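Local coordinates for probable benzoylformate decarboxylase (Rhodococcus jostii, PDB 7ORX), which belongs to the thiamine diphosphate-dependent enzyme family, built from three domains, and holds thiamine diphosphate and a sodium ion in this model, at residues F245-P250 against M390-Q395. Residues are numbered along the deposited sequence; the frame is centred on the assembly and turned at random.
Sequences FPTRHP and MDLSHQ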
loop_
_atom_site.group_PDB
_atom_site.type_symbol
_atom_site.label_atom_id
_atom_site.label_comp_id
_atom_site.label_asym_id
_atom_site.label_seq_id
_atom_site.Cartn_x
_atom_site.Cartn_y
_atom_site.Cartn_z
ATOM N N PHE C 245 -4.612 -6.158 -37.751
ATOM C CA PHE C 245 -5.274 -6.549 -39.019
ATOM C C PHE C 245 -4.627 -5.829 -40.184
ATOM O O PHE C 245 -4.198 -4.694 -40.022
ATOM C CB PHE C 245 -6.737 -6.139 -38.927
ATOM C CG PHE C 245 -7.647 -6.866 -39.860
ATOM C CD1 PHE C 245 -8.071 -8.146 -39.562
ATOM C CD2 PHE C 245 -8.135 -6.242 -40.985
ATOM C CE1 PHE C 245 -8.935 -8.819 -40.404
ATOM C CE2 PHE C 245 -9.015 -6.913 -41.827
ATOM C CZ PHE C 245 -9.403 -8.211 -41.546
ATOM N N PRO C 246 -4.577 -6.432 -41.387
ATOM C CA PRO C 246 -4.048 -5.724 -42.560
ATOM C C PRO C 246 -4.894 -4.470 -42.873
ATOM O O PRO C 246 -6.069 -4.594 -43.014
ATOM C CB PRO C 246 -4.106 -6.771 -43.692
ATOM C CG PRO C 246 -4.477 -8.097 -43.079
ATOM C CD PRO C 246 -5.016 -7.797 -41.686
ATOM N N THR C 247 -4.295 -3.287 -42.964
ATOM C CA THR C 247 -5.038 -2.006 -43.188
ATOM C C THR C 247 -5.545 -1.855 -44.622
ATOM O O THR C 247 -6.256 -0.872 -44.838
ATOM C CB THR C 247 -4.209 -0.756 -42.866
ATOM O OG1 THR C 247 -3.161 -0.604 -43.825
ATOM C CG2 THR C 247 -3.678 -0.805 -41.446
ATOM N N ARG C 248 -5.194 -2.745 -45.554
ATOM C CA ARG C 248 -5.719 -2.629 -46.953
ATOM C C ARG C 248 -6.535 -3.890 -47.280
ATOM O O ARG C 248 -6.796 -4.193 -48.429
ATOM C CB ARG C 248 -4.616 -2.341 -47.983
ATOM C CG ARG C 248 -3.764 -1.124 -47.663
ATOM C CD ARG C 248 -4.573 0.165 -47.611
ATOM N NE ARG C 248 -5.011 0.583 -48.959
ATOM C CZ ARG C 248 -6.040 1.409 -49.184
ATOM N NH1 ARG C 248 -6.708 1.929 -48.170
ATOM N NH2 ARG C 248 -6.411 1.723 -50.413
ATOM N N HIS C 249 -6.928 -4.628 -46.292
ATOM C CA HIS C 249 -7.913 -5.707 -46.503
ATOM C C HIS C 249 -9.285 -5.107 -46.783
ATOM O O HIS C 249 -9.662 -4.103 -46.194
ATOM C CB HIS C 249 -7.943 -6.623 -45.288
ATOM C CG HIS C 249 -8.726 -7.852 -45.544
ATOM N ND1 HIS C 249 -10.057 -7.886 -45.311
ATOM C CD2 HIS C 249 -8.376 -9.069 -46.018
ATOM C CE1 HIS C 249 -10.523 -9.088 -45.630
ATOM N NE2 HIS C 249 -9.494 -9.848 -46.049
ATOM N N PRO C 250 -10.100 -5.718 -47.666
ATOM C CA PRO C 250 -11.496 -5.308 -47.846
ATOM C C PRO C 250 -12.271 -4.948 -46.574
ATOM O O PRO C 250 -12.905 -3.918 -46.554
ATOM C CB PRO C 250 -12.082 -6.538 -48.545
ATOM C CG PRO C 250 -10.947 -6.889 -49.486
ATOM C CD PRO C 250 -9.713 -6.782 -48.606
ATOM N N MET C 390 -1.524 4.600 -44.304
ATOM C CA MET C 390 -0.462 3.567 -44.167
ATOM C C MET C 390 -0.943 2.208 -44.650
ATOM O O MET C 390 -2.164 1.947 -44.510
ATOM C CB MET C 390 -0.003 3.476 -42.716
ATOM C CG MET C 390 0.744 4.727 -42.299
ATOM S SD MET C 390 2.260 4.898 -43.224
ATOM C CE MET C 390 3.373 4.094 -42.088
ATOM N N ASP C 391 -0.009 1.407 -45.203
ATOM C CA ASP C 391 -0.264 0.023 -45.716
ATOM C C ASP C 391 0.531 -0.972 -44.870
ATOM O O ASP C 391 1.596 -1.406 -45.298
ATOM C CB ASP C 391 0.056 -0.146 -47.209
ATOM C CG ASP C 391 -0.240 -1.516 -47.821
ATOM O OD1 ASP C 391 -0.728 -2.422 -47.098
ATOM O OD2 ASP C 391 0.034 -1.676 -49.033
ATOM N N LEU C 392 -0.033 -1.340 -43.733
ATOM C CA LEU C 392 0.515 -2.325 -42.756
ATOM C C LEU C 392 -0.089 -3.687 -43.062
ATOM O O LEU C 392 -1.308 -3.759 -43.140
ATOM C CB LEU C 392 0.100 -1.867 -41.359
ATOM C CG LEU C 392 0.920 -0.754 -40.714
ATOM C CD1 LEU C 392 1.497 0.178 -41.727
ATOM C CD2 LEU C 392 0.085 0.031 -39.727
ATOM N N SER C 393 0.702 -4.739 -43.227
ATOM C CA SER C 393 0.138 -6.051 -43.659
ATOM C C SER C 393 0.775 -7.258 -42.963
ATOM O O SER C 393 0.474 -8.365 -43.381
ATOM C CB SER C 393 0.221 -6.184 -45.167
ATOM O OG SER C 393 1.563 -6.271 -45.602
ATOM N N HIS C 394 1.703 -7.039 -42.039
ATOM C CA HIS C 394 2.494 -8.066 -41.318
ATOM C C HIS C 394 2.223 -7.936 -39.827
ATOM O O HIS C 394 1.976 -6.776 -39.353
ATOM C CB HIS C 394 4.011 -7.967 -41.582
ATOM C CG HIS C 394 4.401 -8.434 -42.950
ATOM N ND1 HIS C 394 4.254 -7.617 -44.066
ATOM C CD2 HIS C 394 4.933 -9.597 -43.400
ATOM C CE1 HIS C 394 4.669 -8.257 -45.143
ATOM N NE2 HIS C 394 5.083 -9.486 -44.759
ATOM N N GLN C 395 2.270 -9.069 -39.107
ATOM C CA GLN C 395 2.251 -9.069 -37.626
ATOM C C GLN C 395 3.257 -8.013 -37.139
ATOM O O GLN C 395 4.303 -7.826 -37.766
ATOM C CB GLN C 395 2.595 -10.479 -37.133
ATOM C CG GLN C 395 2.454 -10.686 -35.645
ATOM C CD GLN C 395 3.588 -10.100 -34.845
ATOM O OE1 GLN C 395 3.388 -9.764 -33.674
ATOM N NE2 GLN C 395 4.775 -9.978 -35.442
#
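Thr247 meets the main chain of Met390-Leu392 through its own N-H and its hydroxyl, giving three hydrogen bonds around one residue. The amide Thr247 N donates to Leu392 O at 3.0 Å, approaching nearly in line with the carbonyl (C=O...N 166°). From CB, which faces the loop 390-395, the side chain forks. OG1 stands between the backbone N and the carbonyl carbon (chi1 69°); there it gives its proton to Met390 O at 2.8 Å, tilted 30° out of that carbonyl's plane, and accepts the N-H of Leu392, OG1 to N 3.2 Å. The hydroxyl thus bridges a C=O and an N-H of the facing loop. The other branch, CG2, lies beside the backbone N and touches Leu392 CB at 3.9 Å. Leu392 O also receives a CA-H...O contact from Pro246 CA (3.4 Å), so it takes an N-H hydrogen bond and a CA-H...O contact from the first two residues of the type I turn Pro246-His249. Beside this, the Arg248 side chain crosses that of Asp391 at about a right angle: its CG packs 3.3 Å from Asp391 OD1, while NH2 is hydrogen-bonded to Gly344 O and the side chain makes a cation-pi contact with Phe346. The contact joins the central domain to the C-terminal thiamine diphosphate-binding domain, linking the loop between strands 234-236 and 252-255, with helix 220-230 against Phe245 and Pro246, to the loop from helix 383-389 to strand 398-399, where Met390 and Leu392 rest on strand 374-378.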